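Local coordinates for protein MarR family transcriptional regulator (Staphylococcus epidermidis, PDB 5HLI) that probably binds DNA as a dimeric, redox-sensing transcriptional regulator of the MarR family, here captured in its disulfide-bonded state, at residues A19-V22 / S23-F26; N54-T57 / L58-G62; D66-S69 / N70-T73. The protein carries 1 engineered substitution. All coordinates share one frame; numbering follows the deposited sequence.

Contact 1. Residues A19-V22 / S23-F26; sequences AYNV and SRLF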
ATOM      1  N   ALA A  19      -0.198   3.655   9.290  1.00 34.79           N
ATOM      2  CA  ALA A  19       0.875   3.541   8.309  1.00 37.95           C
ATOM      3  C   ALA A  19       0.373   2.901   7.022  1.00 33.59           C
ATOM      4  O   ALA A  19       0.754   3.317   5.922  1.00 33.36           O
ATOM      5  CB  ALA A  19       2.041   2.740   8.890  1.00 34.08           C
ATOM      6  N   TYR A  20      -0.485   1.886   7.139  1.00 30.77           N
ATOM      7  CA  TYR A  20      -1.080   1.279   5.954  1.00 32.55           C
ATOM      8  C   TYR A  20      -1.953   2.281   5.213  1.00 32.39           C
ATOM      9  O   TYR A  20      -1.870   2.407   3.986  1.00 28.75           O
ATOM     10  CB  TYR A  20      -1.894   0.047   6.353  1.00 31.17           C
ATOM     11  CG  TYR A  20      -2.452  -0.746   5.189  1.00 30.85           C
ATOM     12  CD1 TYR A  20      -1.862  -0.690   3.933  1.00 28.26           C
ATOM     13  CD2 TYR A  20      -3.572  -1.551   5.350  1.00 32.41           C
ATOM     14  CE1 TYR A  20      -2.368  -1.417   2.874  1.00 28.00           C
ATOM     15  CE2 TYR A  20      -4.087  -2.280   4.294  1.00 32.64           C
ATOM     16  CZ  TYR A  20      -3.481  -2.208   3.059  1.00 32.06           C
ATOM     17  OH  TYR A  20      -3.987  -2.931   2.003  1.00 32.02           O
ATOM     18  N   ASN A  21      -2.795   3.010   5.949  1.00 32.60           N
ATOM     19  CA  ASN A  21      -3.730   3.930   5.312  1.00 33.12           C
ATOM     20  C   ASN A  21      -3.001   5.036   4.558  1.00 31.18           C
ATOM     21  O   ASN A  21      -3.445   5.457   3.483  1.00 34.43           O
ATOM     22  CB  ASN A  21      -4.680   4.518   6.354  1.00 40.72           C
ATOM     23  CG  ASN A  21      -5.856   3.604   6.650  1.00 43.12           C
ATOM     24  OD1 ASN A  21      -5.936   2.489   6.134  1.00 48.85           O
ATOM     25  ND2 ASN A  21      -6.777   4.074   7.481  1.00 52.87           N
ATOM     26  N   VAL A  22      -1.879   5.517   5.094  1.00 31.38           N
ATOM     27  CA  VAL A  22      -1.131   6.540   4.373  1.00 38.05           C
ATOM     28  C   VAL A  22      -0.337   5.925   3.222  1.00 31.70           C
ATOM     29  O   VAL A  22      -0.162   6.562   2.176  1.00 29.28           O
ATOM     30  CB  VAL A  22      -0.226   7.340   5.330  1.00 40.99           C
ATOM     31  CG1 VAL A  22       0.838   6.461   5.947  1.00 39.55           C
ATOM     32  CG2 VAL A  22       0.413   8.516   4.604  1.00 48.59           C
ATOM     33  N   SER A  23       0.135   4.682   3.373  1.00 28.38           N
ATOM     34  CA  SER A  23       0.826   4.030   2.267  1.00 25.56           C
ATOM     35  C   SER A  23      -0.107   3.815   1.082  1.00 28.33           C
ATOM     36  O   SER A  23       0.333   3.877  -0.071  1.00 29.36           O
ATOM     37  CB  SER A  23       1.427   2.697   2.721  1.00 26.10           C
ATOM     38  OG  SER A  23       0.427   1.702   2.861  1.00 29.88           O
ATOM     39  N   ARG A  24      -1.396   3.572   1.343  1.00 25.76           N
ATOM     40  CA  ARG A  24      -2.356   3.451   0.252  1.00 25.37           C
ATOM     41  C   ARG A  24      -2.566   4.780  -0.466  1.00 31.57           C
ATOM     42  O   ARG A  24      -2.870   4.793  -1.662  1.00 27.20           O
ATOM     43  CB  ARG A  24      -3.689   2.911   0.771  1.00 32.45           C
ATOM     44  CG  ARG A  24      -3.594   1.515   1.367  1.00 36.74           C
ATOM     45  CD  ARG A  24      -4.956   0.844   1.472  1.00 36.02           C
ATOM     46  NE  ARG A  24      -5.843   1.520   2.413  1.00 39.79           N
ATOM     47  CZ  ARG A  24      -7.056   1.082   2.736  1.00 54.29           C
ATOM     48  NH1 ARG A  24      -7.525  -0.035   2.194  1.00 50.36           N
ATOM     49  NH2 ARG A  24      -7.799   1.758   3.602  1.00 54.93           N
ATOM     50  N   LEU A  25      -2.407   5.902   0.239  1.00 31.86           N
ATOM     51  CA  LEU A  25      -2.512   7.200  -0.419  1.00 30.63           C
ATOM     52  C   LEU A  25      -1.286   7.477  -1.279  1.00 29.30           C
ATOM     53  O   LEU A  25      -1.403   8.043  -2.374  1.00 29.13           O
ATOM     54  CB  LEU A  25      -2.707   8.303   0.619  1.00 31.19           C
ATOM     55  CG  LEU A  25      -4.001   8.224   1.429  1.00 30.64           C
ATOM     56  CD1 LEU A  25      -4.047   9.329   2.465  1.00 36.93           C
ATOM     57  CD2 LEU A  25      -5.209   8.296   0.509  1.00 37.18           C
ATOM     58  N   PHE A  26      -0.099   7.097  -0.799  1.00 25.06           N
ATOM     59  CA  PHE A  26       1.086   7.157  -1.648  1.00 30.68           C
ATOM     60  C   PHE A  26       0.923   6.267  -2.873  1.00 27.35           C
ATOM     61  O   PHE A  26       1.311   6.648  -3.984  1.00 28.39           O
ATOM     62  CB  PHE A  26       2.328   6.749  -0.858  1.00 29.62           C
ATOM     63  CG  PHE A  26       2.866   7.828   0.037  1.00 33.03           C
ATOM     64  CD1 PHE A  26       3.425   8.976  -0.499  1.00 35.12           C
ATOM     65  CD2 PHE A  26       2.830   7.685   1.414  1.00 31.00           C
ATOM     66  CE1 PHE A  26       3.926   9.970   0.323  1.00 35.63           C
ATOM     67  CE2 PHE A  26       3.335   8.671   2.241  1.00 34.57           C
ATOM     68  CZ  PHE A  26       3.884   9.816   1.693  1.00 41.73           C
TER
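Two successive turns in the middle of the long N-terminal helix 2-36 meet here, where Tyr20 lies against Arg24 one turn further on. The methylene part of the arginine passes over one face of the tyrosine ring, with Arg24 CD 4.0 Å from the centroid of the Tyr20 ring in a CH-pi contact. The charged end lies farther out, with ring and guanidinium planes 35° apart, and any cation-pi attraction is weak at best. A bend at chi3 turns the guanidinium toward Asn21, whose amide lies beside it almost in the same orientation, the planes differing by 10°; Arg24 NH2 and Asn21 OD1 are 3.2 Å apart.

Tyr20 O is gripped twice. Arg24 N donates to Tyr20 O at 2.9 Å in the ordinary helical bond, and Ser23 OG donates to the same Tyr20 O at 2.7 Å. With OG between its own N and carbonyl carbon (chi1 75°), the serine folds its hydroxyl back onto the preceding turn, which gives a buried hydroxyl a partner within its own helix. Ser23 OG also sits at the edge of the Tyr20 ring, near its plane.

In the MarR fold this helix helps form the dimer interface, and Tyr20 accordingly meets Tyr41, Phe26 and Tyr30 of the second subunit, the first of them edge-to-face. Another flank of the same helix turns Ala19, Val22 and Ser23 onto helix 126-147, where Val22 and Ser23 touch Phe136. Along helix 2-36 itself, Val22 CG2 lies beside the Phe26 ring, 3.8 Å from Phe26 CE2.

Contact 2. Residues N54-T57 / L58-G62; sequences NPQT and LNSIG
Ser60 N donates to the hydroxyl of Thr57, with 3.0 Å between Ser60 N and Thr57 OG1 and an N-H...O angle of 153°, a capping bond that makes Thr57 the N-cap of helix 58-65. The torsion that places OG1 between the backbone N and the carbonyl carbon (chi1 64°) brings the hydroxyl round to this amide. The main chain adds the first helical bond, from Ile61 N to Thr57 O at 3.1 Å.

The glutamine chain runs extended beyond CG, and this carries its amide from the short strand 56-57 to the first turn of the helix. There Ser60 OG lies 2.9 Å from Gln56 OE1, a doubtful hydrogen bond because the position of that oxygen is uncertain. Gln56 NE2 is hydrogen-bonded to Glu53 O and Thr49 OG1, which would help fix the amide. Ile61 CG1 packs close by, 3.8 Å from Gln56 CB, as the two side chains pass at a slant.

The junction leads from the edge strand of the small antiparallel sheet into what is probably the first helix of the winged helix-turn-helix expected of a MarR-type regulator, with strands 85-89 and 97-101 as the likely wing. Gln56 pairs with Ile99 through the backbone, Ile61 rests on Ile99, and Leu58 reaches Leu76 of helix 69-81.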
ATOM      1  N   ASN A  54      21.943   0.508 -18.423  1.00 25.24           N
ATOM      2  CA  ASN A  54      21.398   0.506 -19.778  1.00 27.08           C
ATOM      3  C   ASN A  54      22.540   0.455 -20.787  1.00 30.17           C
ATOM      4  O   ASN A  54      23.479   1.241 -20.688  1.00 29.77           O
ATOM      5  CB  ASN A  54      20.532   1.749 -20.003  1.00 29.29           C
ATOM      6  CG  ASN A  54      20.170   1.962 -21.462  1.00 34.24           C
ATOM      7  OD1 ASN A  54      19.385   1.208 -22.038  1.00 28.02           O
ATOM      8  ND2 ASN A  54      20.735   3.003 -22.062  1.00 28.32           N
ATOM      9  N   PRO A  55      22.475  -0.474 -21.757  1.00 27.50           N
ATOM     10  CA  PRO A  55      21.405  -1.454 -21.986  1.00 28.68           C
ATOM     11  C   PRO A  55      21.442  -2.645 -21.028  1.00 27.12           C
ATOM     12  O   PRO A  55      22.355  -2.763 -20.213  1.00 22.56           O
ATOM     13  CB  PRO A  55      21.679  -1.921 -23.415  1.00 27.89           C
ATOM     14  CG  PRO A  55      23.164  -1.850 -23.525  1.00 30.20           C
ATOM     15  CD  PRO A  55      23.552  -0.608 -22.755  1.00 31.63           C
ATOM     16  N   GLN A  56      20.435  -3.510 -21.138  1.00 23.19           N
ATOM     17  CA  GLN A  56      20.369  -4.761 -20.400  1.00 23.85           C
ATOM     18  C   GLN A  56      19.741  -5.822 -21.284  1.00 25.06           C
ATOM     19  O   GLN A  56      18.872  -5.528 -22.109  1.00 25.66           O
ATOM     20  CB  GLN A  56      19.535  -4.645 -19.115  1.00 20.14           C
ATOM     21  CG  GLN A  56      20.203  -3.927 -17.969  1.00 20.84           C
ATOM     22  CD  GLN A  56      19.403  -4.053 -16.694  1.00 22.38           C
ATOM     23  OE1 GLN A  56      19.051  -5.157 -16.281  1.00 22.47           O
ATOM     24  NE2 GLN A  56      19.099  -2.922 -16.069  1.00 24.33           N
ATOM     25  N   THR A  57      20.178  -7.062 -21.100  1.00 24.31           N
ATOM     26  CA  THR A  57      19.479  -8.161 -21.738  1.00 18.06           C
ATOM     27  C   THR A  57      18.162  -8.422 -21.014  1.00 21.83           C
ATOM     28  O   THR A  57      17.945  -7.981 -19.883  1.00 19.93           O
ATOM     29  CB  THR A  57      20.337  -9.426 -21.746  1.00 24.43           C
ATOM     30  OG1 THR A  57      20.576  -9.852 -20.398  1.00 24.60           O
ATOM     31  CG2 THR A  57      21.669  -9.172 -22.449  1.00 25.69           C
ATOM     32  N   LEU A  58      17.269  -9.135 -21.699  1.00 22.86           N
ATOM     33  CA  LEU A  58      16.021  -9.559 -21.075  1.00 22.32           C
ATOM     34  C   LEU A  58      16.286 -10.374 -19.812  1.00 25.60           C
ATOM     35  O   LEU A  58      15.610 -10.192 -18.792  1.00 22.46           O
ATOM     36  CB  LEU A  58      15.197 -10.358 -22.084  1.00 22.42           C
ATOM     37  CG  LEU A  58      14.038 -11.224 -21.593  1.00 35.46           C
ATOM     38  CD1 LEU A  58      12.970 -10.376 -20.959  1.00 24.70           C
ATOM     39  CD2 LEU A  58      13.461 -12.016 -22.749  1.00 36.30           C
ATOM     40  N   ASN A  59      17.279 -11.265 -19.857  1.00 20.49           N
ATOM     41  CA  ASN A  59      17.586 -12.082 -18.687  1.00 27.21           C
ATOM     42  C   ASN A  59      18.131 -11.237 -17.541  1.00 21.86           C
ATOM     43  O   ASN A  59      17.826 -11.500 -16.371  1.00 23.70           O
ATOM     44  CB  ASN A  59      18.576 -13.184 -19.064  1.00 29.40           C
ATOM     45  CG  ASN A  59      17.935 -14.283 -19.891  1.00 40.00           C
ATOM     46  OD1 ASN A  59      16.724 -14.503 -19.822  1.00 37.25           O
ATOM     47  ND2 ASN A  59      18.746 -14.980 -20.675  1.00 42.06           N
ATOM     48  N   SER A  60      18.935 -10.216 -17.855  1.00 22.29           N
ATOM     49  CA  SER A  60      19.463  -9.341 -16.811  1.00 22.46           C
ATOM     50  C   SER A  60      18.346  -8.567 -16.119  1.00 23.11           C
ATOM     51  O   SER A  60      18.377  -8.376 -14.897  1.00 21.34           O
ATOM     52  CB  SER A  60      20.491  -8.377 -17.401  1.00 25.90           C
ATOM     53  OG  SER A  60      20.839  -7.373 -16.464  1.00 25.86           O
ATOM     54  N   ILE A  61      17.355  -8.108 -16.884  1.00 22.62           N
ATOM     55  CA  ILE A  61      16.204  -7.439 -16.282  1.00 18.91           C
ATOM     56  C   ILE A  61      15.449  -8.405 -15.380  1.00 20.15           C
ATOM     57  O   ILE A  61      14.991  -8.035 -14.292  1.00 19.23           O
ATOM     58  CB  ILE A  61      15.293  -6.851 -17.375  1.00 20.18           C
ATOM     59  CG1 ILE A  61      16.077  -5.849 -18.229  1.00 23.44           C
ATOM     60  CG2 ILE A  61      14.061  -6.197 -16.756  1.00 20.14           C
ATOM     61  CD1 ILE A  61      15.286  -5.269 -19.386  1.00 23.65           C
ATOM     62  N   GLY A  62      15.316  -9.658 -15.817  1.00 21.29           N
ATOM     63  CA  GLY A  62      14.642 -10.653 -14.998  1.00 26.35           C
ATOM     64  C   GLY A  62      15.341 -10.899 -13.677  1.00 24.15           C
ATOM     65  O   GLY A  62      14.693 -11.055 -12.642  1.00 24.69           O
TER

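Contact 3. Residues D66-S69 / N70-T73; sequences DLSS and NTLT
Ser69 O takes the hydroxyl of Thr73, at 2.7 Å between Thr73 OG1 and Ser69 O, where the loop enters helix 69-81; Ser69, Leu72 and Ser68 form most of the contact. The donor approaches from above the carbonyl plane, 38° out of it. Thr73 N also points to Ser69 O, but that bond is weak. With Thr73 OG1 beside its own backbone N (chi1 -70°), the hydroxyl reaches back one turn to the carbonyl. Ser69 OG, for its part, is hydrogen-bonded to a water, which in turn donates to Asn70 OD1 and so bridges two neighbouring side chains on the surface.

Ser68 occupies the N-cap position. Its hydroxyl is hydrogen-bonded to that of Thr71, with 2.9 Å between Ser68 OG and Thr71 OG1. A second water accepts from Ser68 N at 3.0 Å and bonds to Thr71 OG1, so hydroxyl and solvent together link the residue before the helix to its first turn.

Leu72 N donates to Ser68 O at 3.1 Å, and its side chain reaches the residue preceding the cap: Leu72 CD2 lies 4.0 Å from Leu67 CD1, the two side chains crossing at about a right angle. On the inner side Leu72 packs on Leu58 and Ile61, and Ser69 on Leu58, setting helix 69-81 against helix 58-65, the helix-turn-helix pair expected of this family.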
ATOM      1  N   ASP A  66      13.531 -10.117 -10.416  1.00 23.04           N
ATOM      2  CA  ASP A  66      13.062 -11.462 -10.087  1.00 24.32           C
ATOM      3  C   ASP A  66      11.727 -11.750 -10.772  1.00 21.09           C
ATOM      4  O   ASP A  66      10.729 -12.099 -10.137  1.00 23.17           O
ATOM      5  CB  ASP A  66      12.964 -11.673  -8.577  1.00 22.74           C
ATOM      6  CG  ASP A  66      12.791 -13.138  -8.211  1.00 32.60           C
ATOM      7  OD1 ASP A  66      13.156 -13.996  -9.045  1.00 28.81           O
ATOM      8  OD2 ASP A  66      12.294 -13.433  -7.103  1.00 27.36           O
ATOM      9  N   LEU A  67      11.717 -11.572 -12.088  1.00 19.64           N
ATOM     10  CA  LEU A  67      10.574 -11.903 -12.925  1.00 21.10           C
ATOM     11  C   LEU A  67      11.044 -12.809 -14.052  1.00 22.33           C
ATOM     12  O   LEU A  67      12.187 -12.715 -14.508  1.00 23.16           O
ATOM     13  CB  LEU A  67       9.904 -10.644 -13.506  1.00 20.28           C
ATOM     14  CG  LEU A  67       9.326  -9.623 -12.521  1.00 22.54           C
ATOM     15  CD1 LEU A  67       8.861  -8.361 -13.253  1.00 18.47           C
ATOM     16  CD2 LEU A  67       8.187 -10.222 -11.712  1.00 23.10           C
ATOM     17  N   SER A  68      10.157 -13.694 -14.497  1.00 20.97           N
ATOM     18  CA  SER A  68      10.519 -14.613 -15.561  1.00 19.60           C
ATOM     19  C   SER A  68      10.581 -13.882 -16.898  1.00 22.02           C
ATOM     20  O   SER A  68      10.053 -12.777 -17.060  1.00 19.81           O
ATOM     21  CB  SER A  68       9.516 -15.763 -15.643  1.00 20.74           C
ATOM     22  OG  SER A  68       8.254 -15.288 -16.079  1.00 22.46           O
ATOM     23  N   SER A  69      11.239 -14.515 -17.870  1.00 18.56           N
ATOM     24  CA  SER A  69      11.280 -13.935 -19.207  1.00 25.93           C
ATOM     25  C   SER A  69       9.905 -13.960 -19.861  1.00 26.87           C
ATOM     26  O   SER A  69       9.570 -13.048 -20.629  1.00 26.32           O
ATOM     27  CB  SER A  69      12.307 -14.667 -20.074  1.00 26.48           C
ATOM     28  OG  SER A  69      11.946 -16.021 -20.275  1.00 31.83           O
ATOM     29  N   ASN A  70       9.087 -14.976 -19.562  1.00 21.26           N
ATOM     30  CA  ASN A  70       7.725 -14.998 -20.087  1.00 24.91           C
ATOM     31  C   ASN A  70       6.910 -13.825 -19.558  1.00 22.85           C
ATOM     32  O   ASN A  70       6.134 -13.217 -20.303  1.00 22.53           O
ATOM     33  CB  ASN A  70       7.035 -16.317 -19.741  1.00 28.23           C
ATOM     34  CG  ASN A  70       7.389 -17.431 -20.709  1.00 36.58           C
ATOM     35  OD1 ASN A  70       7.887 -17.182 -21.807  1.00 37.39           O
ATOM     36  ND2 ASN A  70       7.122 -18.669 -20.308  1.00 31.47           N
ATOM     37  N   THR A  71       7.063 -13.501 -18.272  1.00 25.07           N
ATOM     38  CA  THR A  71       6.358 -12.351 -17.713  1.00 26.48           C
ATOM     39  C   THR A  71       6.838 -11.054 -18.353  1.00 23.76           C
ATOM     40  O   THR A  71       6.031 -10.175 -18.680  1.00 23.96           O
ATOM     41  CB  THR A  71       6.546 -12.306 -16.194  1.00 20.38           C
ATOM     42  OG1 THR A  71       6.057 -13.519 -15.610  1.00 25.10           O
ATOM     43  CG2 THR A  71       5.795 -11.127 -15.585  1.00 26.95           C
ATOM     44  N   LEU A  72       8.149 -10.927 -18.563  1.00 22.42           N
ATOM     45  CA  LEU A  72       8.719  -9.691 -19.083  1.00 24.06           C
ATOM     46  C   LEU A  72       8.487  -9.500 -20.574  1.00 21.31           C
ATOM     47  O   LEU A  72       8.543  -8.360 -21.049  1.00 21.36           O
ATOM     48  CB  LEU A  72      10.220  -9.650 -18.808  1.00 22.03           C
ATOM     49  CG  LEU A  72      10.653  -9.435 -17.363  1.00 21.45           C
ATOM     50  CD1 LEU A  72      12.132  -9.707 -17.239  1.00 19.10           C
ATOM     51  CD2 LEU A  72      10.332  -8.017 -16.928  1.00 21.13           C
ATOM     52  N   THR A  73       8.243 -10.580 -21.319  1.00 22.65           N
ATOM     53  CA  THR A  73       8.137 -10.474 -22.773  1.00 23.64           C
ATOM     54  C   THR A  73       7.051  -9.498 -23.222  1.00 22.74           C
ATOM     55  O   THR A  73       7.364  -8.593 -24.013  1.00 20.77           O
ATOM     56  CB  THR A  73       7.940 -11.869 -23.381  1.00 23.72           C
ATOM     57  OG1 THR A  73       9.153 -12.623 -23.254  1.00 26.81           O
ATOM     58  CG2 THR A  73       7.557 -11.772 -24.853  1.00 27.37           C
TER
HETATM   59  O   HOH W   1       7.473 -13.679 -13.225  1.00 22.40           O
HETATM   60  O   HOH W   2      10.316 -16.103 -22.488  1.00 34.77           O

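Overall arrangement
From the N terminus, the chain passes first through contact 1, within helix 2-36, then through contact 2, where strand 56-57 turns into helix 58-65, and lastly through contact 3, at the start of helix 69-81. The three follow in series, each joining adjoining residues; none nests within or crosses another. Contact 1 stands apart, its centre 32 Å from that of contact 2 and 28 Å from that of contact 3, across the chain's centre, and belongs to the dimer-forming part. Contacts 2 and 3 touch: Gly62 O probably accepts from Leu67 N, and the two helices pack together, joining the sheet's edge to both helices of the presumed DNA-binding region.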